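Local coordinates for VC0179-like protein (Escherichia coli, PDB 4XJ6) that probably joins GTP and ATP into a cyclic GMP-AMP second messenger, as a bacterial nucleotidyltransferase homologous to cyclic GMP-AMP synthase, at residues 276-281 against 319-324. Numbering follows the deposited sequence.
Sequences RSVCRF and TGTMKL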
# COMPACT_ATOMS: atom_id res chain seq x y z
N ARG A 276 -7.92 -2.00 -14.79
CA ARG A 276 -8.14 -1.34 -13.51
C ARG A 276 -9.48 -1.74 -12.92
O ARG A 276 -9.60 -1.95 -11.71
CB ARG A 276 -8.07 0.18 -13.66
CG ARG A 276 -6.65 0.73 -13.67
CD ARG A 276 -6.64 2.25 -13.60
NE ARG A 276 -5.28 2.79 -13.68
CZ ARG A 276 -4.69 3.14 -14.82
NH1 ARG A 276 -5.33 3.02 -15.97
NH2 ARG A 276 -3.45 3.62 -14.80
N SER A 277 -10.49 -1.87 -13.78
CA SER A 277 -11.82 -2.26 -13.35
C SER A 277 -11.81 -3.66 -12.74
O SER A 277 -12.29 -3.87 -11.63
CB SER A 277 -12.81 -2.20 -14.52
OG SER A 277 -12.92 -0.89 -15.05
N VAL A 278 -11.25 -4.63 -13.47
CA VAL A 278 -11.23 -6.01 -13.01
C VAL A 278 -10.30 -6.20 -11.81
O VAL A 278 -10.49 -7.12 -11.01
CB VAL A 278 -10.80 -6.98 -14.14
CG1 VAL A 278 -11.77 -6.91 -15.31
CG2 VAL A 278 -9.40 -6.68 -14.60
N CYS A 279 -9.31 -5.33 -11.67
CA CYS A 279 -8.42 -5.36 -10.51
C CYS A 279 -9.15 -4.79 -9.30
O CYS A 279 -9.01 -5.30 -8.19
CB CYS A 279 -7.13 -4.59 -10.77
SG CYS A 279 -5.91 -5.49 -11.77
N ARG A 280 -9.91 -3.72 -9.52
CA ARG A 280 -10.75 -3.13 -8.49
C ARG A 280 -11.76 -4.15 -7.98
O ARG A 280 -11.97 -4.29 -6.77
CB ARG A 280 -11.49 -1.90 -9.02
CG ARG A 280 -10.67 -0.62 -9.08
CD ARG A 280 -11.54 0.53 -9.55
NE ARG A 280 -10.83 1.81 -9.51
CZ ARG A 280 -10.69 2.55 -8.42
NH1 ARG A 280 -11.20 2.14 -7.26
NH2 ARG A 280 -10.03 3.70 -8.47
N PHE A 281 -12.39 -4.86 -8.91
CA PHE A 281 -13.43 -5.84 -8.58
C PHE A 281 -12.87 -7.01 -7.78
O PHE A 281 -13.50 -7.49 -6.84
CB PHE A 281 -14.09 -6.34 -9.86
CG PHE A 281 -14.81 -5.27 -10.64
CD1 PHE A 281 -15.22 -4.10 -10.01
CD2 PHE A 281 -15.08 -5.42 -11.99
CE1 PHE A 281 -15.88 -3.11 -10.72
CE2 PHE A 281 -15.74 -4.44 -12.70
CZ PHE A 281 -16.14 -3.28 -12.06
N THR A 319 -18.61 -9.01 -17.71
CA THR A 319 -19.24 -10.22 -17.19
C THR A 319 -18.44 -11.45 -17.58
O THR A 319 -18.06 -12.25 -16.72
CB THR A 319 -20.69 -10.38 -17.69
OG1 THR A 319 -21.47 -9.24 -17.30
CG2 THR A 319 -21.32 -11.64 -17.11
N GLY A 320 -18.19 -11.60 -18.87
CA GLY A 320 -17.40 -12.71 -19.37
C GLY A 320 -15.96 -12.66 -18.89
O GLY A 320 -15.39 -13.68 -18.51
N THR A 321 -15.38 -11.46 -18.89
CA THR A 321 -14.00 -11.28 -18.46
C THR A 321 -13.78 -11.66 -17.00
O THR A 321 -12.80 -12.33 -16.66
CB THR A 321 -13.54 -9.82 -18.67
OG1 THR A 321 -13.53 -9.53 -20.07
CG2 THR A 321 -12.14 -9.60 -18.11
N MET A 322 -14.70 -11.24 -16.13
CA MET A 322 -14.61 -11.58 -14.71
C MET A 322 -14.78 -13.09 -14.50
O MET A 322 -14.17 -13.67 -13.61
CB MET A 322 -15.67 -10.82 -13.90
CG MET A 322 -15.33 -9.35 -13.67
SD MET A 322 -13.76 -9.12 -12.81
CE MET A 322 -14.11 -9.89 -11.24
N LYS A 323 -15.62 -13.70 -15.33
CA LYS A 323 -15.82 -15.15 -15.29
C LYS A 323 -14.55 -15.87 -15.72
O LYS A 323 -14.19 -16.90 -15.15
CB LYS A 323 -17.00 -15.55 -16.17
CG LYS A 323 -18.36 -15.30 -15.54
CD LYS A 323 -19.47 -15.42 -16.57
CE LYS A 323 -19.43 -16.76 -17.28
NZ LYS A 323 -20.40 -16.81 -18.41
N LEU A 324 -13.88 -15.33 -16.73
CA LEU A 324 -12.61 -15.87 -17.20
C LEU A 324 -11.56 -15.80 -16.10
O LEU A 324 -10.84 -16.76 -15.84
CB LEU A 324 -12.13 -15.11 -18.43
CG LEU A 324 -10.69 -15.38 -18.88
CD1 LEU A 324 -10.54 -16.83 -19.34
CD2 LEU A 324 -10.28 -14.42 -19.99
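Two bends in the Met322 chain, at chi2 (-58°) and chi3 (-64°), carry its thioether across the gap to Val278 and Phe281; its CB does not head straight for the other helix, so the curl is what delivers the sulfur. Met322 SD rests 3.9 Å from Val278 CB, and CG1 of the same valine lies just as close. From there the terminal methyl reaches on to the next turn, where Met322 CE meets Phe281 CB at 3.8 Å. The phenyl group crosses the methionine at about a right angle and offers its rim: Met322 SD is 4.0 Å from Phe281 CD2 and 5.3 Å from the ring centroid, practically in the ring plane. This is an edge-on Met-aromatic contact. One turn back from the aromatic residue, Ser277 O lies over one face of that ring, toward its rim.

Beside the methionine, Thr321 presents its methyl, CG2, which stands anti to the backbone N and touches Val278 CG1 at 3.9 Å. Its hydroxyl turns instead to Asp317 O, just ahead of the helix, and bonds there, so everything Thr321 gives to the valine is apolar. The four residues that touch are all buried; the axes of the two short segments pass 10.9 Å apart and cross at -56°, and the Met322 side chain spans the gap.

Both segments belong to the helical C-terminal region of this cyclic GMP-AMP synthase homologue, on helices 274-289 and 318-335. Helix 297-310 packs Val304 and Leu308 against Val278, while near the N-terminus Tyr9 stacks on Phe281 and helix 16-20 brings Leu16 and Leu20 to the same side chain.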